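PDB 4B29: dimethylsulfoniopropionate lyase from Roseovarius nubinhibens, which probably cleaves dimethylsulfoniopropionate to release dimethyl sulfide, using a zinc ion held in a cupin barrel. Local coordinates for residues Gln130-Thr135 against Leu201-Gly206; Glu149-Glu154 against Pro184-His189. All blocks are in the same frame, centred on the assembly; numbering follows the deposited sequence.

Interaction 1 (Gln130-Thr135 against Leu201-Gly206). With EDO (1,2-ethanediol), chain F.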
ATOM      1  N   GLN A 130       8.177 -13.936   7.376  1.00 10.84           N
ATOM      2  CA  GLN A 130       8.488 -14.425   6.035  1.00 12.10           C
ATOM      3  C   GLN A 130       7.236 -15.030   5.386  1.00 13.39           C
ATOM      4  O   GLN A 130       7.339 -15.493   4.254  1.00 14.62           O
ATOM      5  CB  GLN A 130       9.569 -15.528   6.136  1.00 11.43           C
ATOM      6  CG  GLN A 130      10.966 -14.910   6.434  1.00 10.65           C
ATOM      7  CD  GLN A 130      11.577 -14.166   5.273  1.00 11.87           C
ATOM      8  OE1 GLN A 130      11.246 -14.417   4.093  1.00 12.62           O
ATOM      9  NE2 GLN A 130      12.533 -13.266   5.570  1.00 11.69           N
ATOM     10  N   SER A 131       6.092 -15.004   6.091  1.00 13.84           N
ATOM     11  CA  SER A 131       4.875 -15.709   5.600  1.00 17.96           C
ATOM     12  C   SER A 131       4.032 -14.834   4.684  1.00 21.02           C
ATOM     13  O   SER A 131       3.260 -15.364   3.834  1.00 22.95           O
ATOM     14  CB  SER A 131       4.014 -16.183   6.761  1.00 19.83           C
ATOM     15  OG  SER A 131       4.765 -17.146   7.520  1.00 25.70           O
ATOM     16  N   LEU A 132       4.237 -13.528   4.774  1.00 19.47           N
ATOM     17  CA  LEU A 132       3.413 -12.615   3.987  1.00 20.28           C
ATOM     18  C   LEU A 132       4.195 -11.320   3.845  1.00 18.46           C
ATOM     19  O   LEU A 132       5.166 -11.110   4.579  1.00 15.61           O
ATOM     20  CB  LEU A 132       2.158 -12.337   4.801  1.00 20.10           C
ATOM     21  CG  LEU A 132       1.041 -11.547   4.086  1.00 22.34           C
ATOM     22  CD1 LEU A 132       0.776 -12.067   2.594  1.00 23.66           C
ATOM     23  CD2 LEU A 132      -0.185 -11.633   4.999  1.00 19.24           C
ATOM     24  N   ARG A 133       3.788 -10.479   2.897  1.00 15.38           N
ATOM     25  CA  ARG A 133       4.300  -9.123   2.877  1.00 12.97           C
ATOM     26  C   ARG A 133       3.092  -8.200   2.709  1.00 11.95           C
ATOM     27  O   ARG A 133       2.201  -8.490   1.884  1.00 10.42           O
ATOM     28  CB  ARG A 133       5.282  -8.987   1.735  1.00 13.06           C
ATOM     29  CG  ARG A 133       5.871  -7.650   1.573  1.00 13.75           C
ATOM     30  CD  ARG A 133       6.889  -7.711   0.413  1.00 21.11           C
ATOM     31  NE  ARG A 133       7.742  -6.532   0.379  1.00 22.04           N
ATOM     32  CZ  ARG A 133       7.807  -5.645  -0.605  1.00 23.48           C
ATOM     33  NH1 ARG A 133       7.011  -5.720  -1.663  1.00 26.70           N
ATOM     34  NH2 ARG A 133       8.657  -4.656  -0.516  1.00 25.68           N
ATOM     35  N   VAL A 134       3.063  -7.149   3.525  1.00 10.25           N
ATOM     36  CA  VAL A 134       1.942  -6.192   3.525  1.00 10.21           C
ATOM     37  C   VAL A 134       2.568  -4.814   3.339  1.00 10.51           C
ATOM     38  O   VAL A 134       3.372  -4.366   4.158  1.00 10.62           O
ATOM     39  CB  VAL A 134       1.201  -6.206   4.864  1.00  9.99           C
ATOM     40  CG1 VAL A 134       0.044  -5.164   4.797  1.00 13.26           C
ATOM     41  CG2 VAL A 134       0.624  -7.557   5.176  1.00 12.11           C
ATOM     42  N   THR A 135       2.196  -4.123   2.260  1.00  8.72           N
ATOM     43  CA  THR A 135       2.693  -2.769   2.032  1.00  8.95           C
ATOM     44  C   THR A 135       1.527  -1.783   1.962  1.00  9.89           C
ATOM     45  O   THR A 135       0.373  -2.178   1.798  1.00 10.51           O
ATOM     46  CB  THR A 135       3.546  -2.596   0.767  1.00 10.72           C
ATOM     47  OG1 THR A 135       2.764  -2.944  -0.399  1.00 11.17           O
ATOM     48  CG2 THR A 135       4.779  -3.491   0.840  1.00 10.22           C
ATOM     49  N   LEU A 201      -3.696  -0.691   0.826  1.00  9.56           N
ATOM     50  CA  LEU A 201      -2.997  -1.672   1.672  1.00  9.24           C
ATOM     51  C   LEU A 201      -2.959  -2.949   0.818  1.00  9.62           C
ATOM     52  O   LEU A 201      -4.001  -3.395   0.290  1.00 10.15           O
ATOM     53  CB  LEU A 201      -3.723  -1.852   3.022  1.00  9.12           C
ATOM     54  CG  LEU A 201      -2.903  -2.793   3.936  1.00 10.82           C
ATOM     55  CD1 LEU A 201      -2.986  -2.344   5.420  1.00 12.86           C
ATOM     56  CD2 LEU A 201      -3.456  -4.207   3.770  1.00  9.89           C
ATOM     57  N   VAL A 202      -1.764  -3.518   0.654  1.00  9.18           N
ATOM     58  CA  VAL A 202      -1.551  -4.492  -0.440  1.00  9.56           C
ATOM     59  C   VAL A 202      -0.854  -5.728   0.128  1.00  9.64           C
ATOM     60  O   VAL A 202       0.053  -5.596   0.945  1.00 10.67           O
ATOM     61  CB  VAL A 202      -0.638  -3.842  -1.483  1.00 10.88           C
ATOM     62  CG1 VAL A 202      -0.266  -4.814  -2.620  1.00 13.07           C
ATOM     63  CG2 VAL A 202      -1.335  -2.567  -2.044  1.00 12.24           C
ATOM     64  N   LEU A 203      -1.306  -6.893  -0.294  1.00  8.51           N
ATOM     65  CA  LEU A 203      -0.605  -8.146   0.071  1.00  9.36           C
ATOM     66  C   LEU A 203       0.225  -8.649  -1.117  1.00  9.32           C
ATOM     67  O   LEU A 203      -0.121  -8.430  -2.319  1.00  9.95           O
ATOM     68  CB  LEU A 203      -1.606  -9.259   0.368  1.00  9.02           C
ATOM     69  CG  LEU A 203      -2.744  -8.967   1.393  1.00  9.43           C
ATOM     70  CD1 LEU A 203      -3.549 -10.199   1.666  1.00 10.07           C
ATOM     71  CD2 LEU A 203      -2.112  -8.420   2.713  1.00 11.03           C
ATOM     72  N   TRP A 204       1.297  -9.402  -0.783  1.00  8.74           N
ATOM     73  CA  TRP A 204       2.160  -9.963  -1.842  1.00  9.17           C
ATOM     74  C   TRP A 204       2.435 -11.413  -1.518  1.00  9.49           C
ATOM     75  O   TRP A 204       2.498 -11.786  -0.323  1.00 10.39           O
ATOM     76  CB  TRP A 204       3.544  -9.267  -1.843  1.00  8.99           C
ATOM     77  CG  TRP A 204       3.563  -7.775  -1.954  1.00  9.23           C
ATOM     78  CD1 TRP A 204       3.042  -6.817  -1.050  1.00  9.72           C
ATOM     79  CD2 TRP A 204       4.015  -7.045  -3.075  1.00 10.97           C
ATOM     80  NE1 TRP A 204       3.267  -5.560  -1.548  1.00 10.27           N
ATOM     81  CE2 TRP A 204       3.859  -5.670  -2.784  1.00 11.91           C
ATOM     82  CE3 TRP A 204       4.593  -7.421  -4.299  1.00 12.24           C
ATOM     83  CZ2 TRP A 204       4.230  -4.652  -3.688  1.00 13.49           C
ATOM     84  CZ3 TRP A 204       4.984  -6.380  -5.213  1.00 13.09           C
ATOM     85  CH2 TRP A 204       4.817  -5.037  -4.884  1.00 13.00           C
ATOM     86  N   ARG A 205       2.547 -12.232  -2.561  1.00  8.05           N
ATOM     87  CA  ARG A 205       2.916 -13.629  -2.343  1.00  9.08           C
ATOM     88  C   ARG A 205       3.623 -14.216  -3.555  1.00 10.20           C
ATOM     89  O   ARG A 205       3.657 -13.604  -4.647  1.00 10.47           O
ATOM     90  CB  ARG A 205       1.694 -14.494  -2.012  1.00  9.45           C
ATOM     91  CG  ARG A 205       0.893 -14.827  -3.302  1.00  8.38           C
ATOM     92  CD  ARG A 205      -0.446 -15.484  -2.917  1.00 10.49           C
ATOM     93  NE  ARG A 205      -1.149 -15.860  -4.180  1.00 10.99           N
ATOM     94  CZ  ARG A 205      -2.289 -16.533  -4.218  1.00 13.60           C
ATOM     95  NH1 ARG A 205      -2.946 -16.879  -3.095  1.00 13.02           N
ATOM     96  NH2 ARG A 205      -2.815 -16.862  -5.420  1.00 16.21           N
ATOM     97  N   GLY A 206       4.208 -15.401  -3.348  1.00 10.86           N
ATOM     98  CA  GLY A 206       4.635 -16.192  -4.539  1.00 11.03           C
ATOM     99  C   GLY A 206       6.125 -16.094  -4.816  1.00 13.15           C
ATOM    100  O   GLY A 206       6.902 -15.505  -4.040  1.00 12.35           O
TER
HETATM  101  C1  EDO F1201       1.163  -0.564  -2.405  1.00 26.11           C
HETATM  102  O1  EDO F1201       0.204   0.301  -3.018  1.00 19.74           O
HETATM  103  C2  EDO F1201       2.501   0.106  -2.560  1.00 29.13           C
HETATM  104  O2  EDO F1201       3.423  -0.878  -2.136  1.00 26.44           O
HETATM  105  O   HOH W   1       3.128 -14.243   1.117  1.00 34.07           O

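Interaction 2 (Glu149-Glu154 against Pro184-His189). With ZN (zinc ion), chain J.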
ATOM      1  N   GLU A 149       5.901  -3.423 -12.990  1.00 12.59           N
ATOM      2  CA  GLU A 149       5.691  -4.858 -12.956  1.00 11.81           C
ATOM      3  C   GLU A 149       6.685  -5.492 -11.987  1.00 12.27           C
ATOM      4  O   GLU A 149       7.660  -4.855 -11.568  1.00 13.16           O
ATOM      5  CB  GLU A 149       5.899  -5.467 -14.352  1.00 12.92           C
ATOM      6  CG  GLU A 149       7.352  -5.230 -14.850  1.00 16.41           C
ATOM      7  CD  GLU A 149       7.475  -5.703 -16.256  1.00 24.04           C
ATOM      8  OE1 GLU A 149       7.067  -4.954 -17.168  1.00 21.04           O
ATOM      9  OE2 GLU A 149       7.902  -6.864 -16.433  1.00 29.04           O
ATOM     10  N   HIS A 150       6.415  -6.744 -11.645  1.00 11.22           N
ATOM     11  CA  HIS A 150       7.299  -7.493 -10.742  1.00 11.80           C
ATOM     12  C   HIS A 150       6.894  -8.955 -10.786  1.00 11.36           C
ATOM     13  O   HIS A 150       5.712  -9.302 -11.027  1.00 11.69           O
ATOM     14  CB  HIS A 150       7.193  -6.974  -9.292  1.00 11.37           C
ATOM     15  CG  HIS A 150       5.790  -6.611  -8.900  1.00 11.50           C
ATOM     16  ND1 HIS A 150       4.821  -7.545  -8.625  1.00 10.20           N
ATOM     17  CD2 HIS A 150       5.197  -5.405  -8.808  1.00 13.47           C
ATOM     18  CE1 HIS A 150       3.676  -6.929  -8.348  1.00 10.35           C
ATOM     19  NE2 HIS A 150       3.892  -5.624  -8.449  1.00 11.68           N
ATOM     20  N   LEU A 151       7.857  -9.834 -10.448  1.00 11.11           N
ATOM     21  CA  LEU A 151       7.527 -11.258 -10.426  1.00 10.44           C
ATOM     22  C   LEU A 151       6.424 -11.677  -9.386  1.00 10.36           C
ATOM     23  O   LEU A 151       5.548 -12.440  -9.709  1.00 10.17           O
ATOM     24  CB  LEU A 151       8.833 -12.077 -10.214  1.00 11.22           C
ATOM     25  CG  LEU A 151       8.655 -13.573 -10.089  1.00 11.58           C
ATOM     26  CD1 LEU A 151       8.076 -14.221 -11.379  1.00 12.38           C
ATOM     27  CD2 LEU A 151      10.075 -14.165  -9.787  1.00 12.88           C
ATOM     28  N   PRO A 152       6.501 -11.213  -8.109  1.00  9.82           N
ATOM     29  CA  PRO A 152       5.527 -11.697  -7.123  1.00  9.58           C
ATOM     30  C   PRO A 152       4.104 -11.247  -7.465  1.00  9.35           C
ATOM     31  O   PRO A 152       3.916 -10.207  -8.134  1.00 11.29           O
ATOM     32  CB  PRO A 152       5.975 -11.010  -5.798  1.00 10.21           C
ATOM     33  CG  PRO A 152       6.916  -9.879  -6.195  1.00 10.86           C
ATOM     34  CD  PRO A 152       7.587 -10.428  -7.480  1.00 10.26           C
ATOM     35  N   GLU A 153       3.172 -12.082  -7.085  1.00  9.44           N
ATOM     36  CA  GLU A 153       1.725 -11.698  -7.172  1.00  9.60           C
ATOM     37  C   GLU A 153       1.397 -10.672  -6.114  1.00 10.33           C
ATOM     38  O   GLU A 153       2.039 -10.617  -5.055  1.00  9.88           O
ATOM     39  CB  GLU A 153       0.885 -12.922  -6.911  1.00 10.49           C
ATOM     40  CG  GLU A 153       1.028 -13.983  -8.072  1.00 10.57           C
ATOM     41  CD  GLU A 153       0.251 -15.209  -7.786  1.00 11.55           C
ATOM     42  OE1 GLU A 153      -0.499 -15.238  -6.777  1.00 13.06           O
ATOM     43  OE2 GLU A 153       0.289 -16.207  -8.555  1.00 12.41           O
ATOM     44  N   GLU A 154       0.344  -9.889  -6.354  1.00  9.42           N
ATOM     45  CA  GLU A 154      -0.005  -8.838  -5.405  1.00 11.16           C
ATOM     46  C   GLU A 154      -1.518  -8.736  -5.391  1.00 10.74           C
ATOM     47  O   GLU A 154      -2.176  -9.011  -6.392  1.00 10.41           O
ATOM     48  CB  GLU A 154       0.641  -7.579  -5.979  1.00 14.14           C
ATOM     49  CG  GLU A 154       0.064  -6.336  -5.709  1.00 16.48           C
ATOM     50  CD  GLU A 154       0.924  -5.208  -6.223  1.00 13.90           C
ATOM     51  OE1 GLU A 154       0.937  -4.912  -7.434  1.00 13.14           O
ATOM     52  OE2 GLU A 154       1.528  -4.530  -5.404  1.00 15.50           O
ATOM     53  N   PRO A 184      -1.528 -10.643 -11.380  1.00 10.22           N
ATOM     54  CA  PRO A 184      -0.779 -11.882 -11.546  1.00 11.05           C
ATOM     55  C   PRO A 184       0.702 -11.582 -11.770  1.00 10.90           C
ATOM     56  O   PRO A 184       1.098 -10.464 -12.141  1.00 10.90           O
ATOM     57  CB  PRO A 184      -1.356 -12.538 -12.819  1.00 12.24           C
ATOM     58  CG  PRO A 184      -2.530 -11.693 -13.206  1.00 14.37           C
ATOM     59  CD  PRO A 184      -2.528 -10.373 -12.443  1.00 11.62           C
ATOM     60  N   ALA A 185       1.516 -12.621 -11.534  1.00 10.91           N
ATOM     61  CA  ALA A 185       2.958 -12.457 -11.696  1.00 11.13           C
ATOM     62  C   ALA A 185       3.365 -11.834 -13.018  1.00 10.38           C
ATOM     63  O   ALA A 185       2.890 -12.264 -14.105  1.00 11.44           O
ATOM     64  CB  ALA A 185       3.635 -13.864 -11.571  1.00 10.54           C
ATOM     65  N   ASN A 186       4.267 -10.852 -12.947  1.00 10.68           N
ATOM     66  CA  ASN A 186       4.900 -10.205 -14.128  1.00 12.58           C
ATOM     67  C   ASN A 186       3.893  -9.383 -14.995  1.00 13.10           C
ATOM     68  O   ASN A 186       4.321  -8.809 -16.011  1.00 14.10           O
ATOM     69  CB  ASN A 186       5.573 -11.240 -15.064  1.00 13.51           C
ATOM     70  CG  ASN A 186       6.780 -11.938 -14.429  1.00 18.01           C
ATOM     71  OD1 ASN A 186       6.946 -13.207 -14.531  1.00 22.99           O
ATOM     72  ND2 ASN A 186       7.635 -11.147 -13.849  1.00 15.18           N
ATOM     73  N   ALA A 187       2.613  -9.312 -14.605  1.00 12.09           N
ATOM     74  CA  ALA A 187       1.666  -8.567 -15.461  1.00 12.74           C
ATOM     75  C   ALA A 187       1.820  -7.057 -15.197  1.00 12.36           C
ATOM     76  O   ALA A 187       1.676  -6.628 -14.045  1.00 12.67           O
ATOM     77  CB  ALA A 187       0.214  -9.018 -15.183  1.00 12.05           C
ATOM     78  N   PRO A 188       2.126  -6.249 -16.234  1.00 12.38           N
ATOM     79  CA  PRO A 188       2.266  -4.840 -15.938  1.00 11.67           C
ATOM     80  C   PRO A 188       0.939  -4.213 -15.529  1.00 11.88           C
ATOM     81  O   PRO A 188      -0.128  -4.613 -16.030  1.00 12.24           O
ATOM     82  CB  PRO A 188       2.752  -4.235 -17.246  1.00 13.29           C
ATOM     83  CG  PRO A 188       3.420  -5.376 -17.976  1.00 13.52           C
ATOM     84  CD  PRO A 188       2.614  -6.591 -17.589  1.00 13.14           C
ATOM     85  N   HIS A 189       1.020  -3.264 -14.609  1.00 11.46           N
ATOM     86  CA  HIS A 189      -0.186  -2.577 -14.117  1.00 11.57           C
ATOM     87  C   HIS A 189       0.150  -1.113 -13.936  1.00 12.47           C
ATOM     88  O   HIS A 189       1.335  -0.717 -13.880  1.00 12.94           O
ATOM     89  CB  HIS A 189      -0.713  -3.261 -12.824  1.00 10.51           C
ATOM     90  CG  HIS A 189       0.368  -3.642 -11.844  1.00  9.74           C
ATOM     91  ND1 HIS A 189       1.161  -4.754 -12.031  1.00 11.88           N
ATOM     92  CD2 HIS A 189       0.728  -3.099 -10.657  1.00 12.26           C
ATOM     93  CE1 HIS A 189       2.006  -4.863 -11.004  1.00 11.90           C
ATOM     94  NE2 HIS A 189       1.730  -3.896 -10.149  1.00  9.98           N
TER
HETATM   95 ZN    ZN J1205       2.521  -4.088  -8.297  1.00 14.85          ZN
HETATM   96  O   HOH W   2       6.157  -8.631 -17.868  1.00 25.56           O
HETATM   97  O   HOH W   3       8.299  -8.570 -14.039  1.00 26.83           O
HETATM   98  O   HOH W   4       3.639  -7.420 -12.137  1.00 12.60           O
HETATM   99  O   HOH W   5       2.366  -8.925 -10.189  1.00 12.15           O
HETATM  100  O   HOH W   6       0.466 -15.244 -11.183  1.00 11.93           O

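Interaction 1 (Gln130-Thr135 against Leu201-Gly206)
Arg-133 and Trp-204 rise side by side from neighbouring antiparallel strands, and their fit illustrates how the inner wall of a cupin barrel is furnished. The arginine chain stays extended from CG to NE (chi2 177°) and climbs along the indole, bringing Arg-133 NH1 over the centre of the ring face, 3.3 Å from Trp-204 CE2. The guanidinium does not lie flat there: its plane makes 66° with the ring, and the NH1 end dips onto the face in a cation-pi contact. Thr-135 CG2 sits 3.9 Å above the plane of the Arg-133 guanidinium, over its centre, so the group is wedged between methyl and ring. NH2 forms a salt bridge with Asp-212. At the indole's edge, Thr-135 OG1 lies in the ring plane and accepts a nearly straight bond from Trp-204 NE1 (2.9 Å, 172°). Gripped at face and edge together, the indole is fixed in its rotation. Thr-135 OG1 also shares a 2.8 Å hydrogen bond with O2 of the ethanediol.

On the other face the contact between these strands is made by aliphatic side chains. Val-134 presents two bumps: CG1 fits against Leu-201 CD2, and CG2 lies alongside Leu-203 CD2, each at 3.8 Å. Leu-132 comes in from the side, its CD1 touching Leu-203 CB at 4.3 Å and lying against Trp-204 O. Helices 24-41 and 43-48 cover the two strand leucines. The chemistry implies a sheet aliphatic toward the helices and mixed toward the barrel interior, where indole, guanidinium and hydroxyl meet beside Val-202 and the cation would probably polarise the indole.

Interaction 2 (Glu149-Glu154 against Pro184-His189)
His-150 and His-189 bring a strand-loop-strand segment of the cupin barrel and the end of a turn together on one zinc ion, a worked example of a metal site assembled from residues distant in sequence. The side chain of His-150 can be followed outward. CB points away from 184-189, but with CG between the backbone N and the carbonyl carbon (chi1 39°) the ring's end comes back toward it. At one edge His-150 ND1 donates to Pro-152 O, which lies in the ring plane at 2.9 Å and so steadies the ring's rotation. CD2 and CE1 flank the tip, both within 4 Å of His-189 CE1, and His-150 NE2 at the end binds zinc at 2.1 Å. The two imidazole planes stand 75° apart.

His-189 is braced in the same manner: ND1 donates to Ala-187 O, the oxygen lying in the ring plane and ND1 in the carbonyl plane, and NE2 is turned to the metal. Glu-154 supplies OE1, also hydrogen-bonded to His-183; a further atom from outside the two segments completes the four recorded zinc bonds.

Farther out, the type II turn from Pro-184 to Ala-187 packs against the other segment. Asn-186 N donates to His-150 O, while Asn-186 OD1 lies 3.5 Å from Leu-151 CD1. On the solvent side Glu-149 OE1 is hydrogen-bonded to Ser-216 OG, and a water donates to Glu-149 OE2 and accepts from Asn-186 ND2 at 2.7 Å.

Strands 198-205 and 153-159 are neighbours in one sheet, so interaction 1 supplies a wall of the pocket whose metal is held by interaction 2; their centres lie 13 Å apart. Trp-204 belongs to both surroundings: Trp-204 CZ3 approaches His-150 CE1 at 3.4 Å, and Trp-204 CZ2 comes within 3.2 Å of Glu-154 OE2, placing the indole about 4 Å from the zinc ion between nearest atoms. Val-202 CG1 touches the same carboxylate oxygen. The polar tie is the salt bridge from Arg-205 NE to Glu-153 OE1, 2.7 Å. A phosphate ion, probably from the crystallisation liquor, lies near both Trp-204 and Glu-154, consistent with a pocket here.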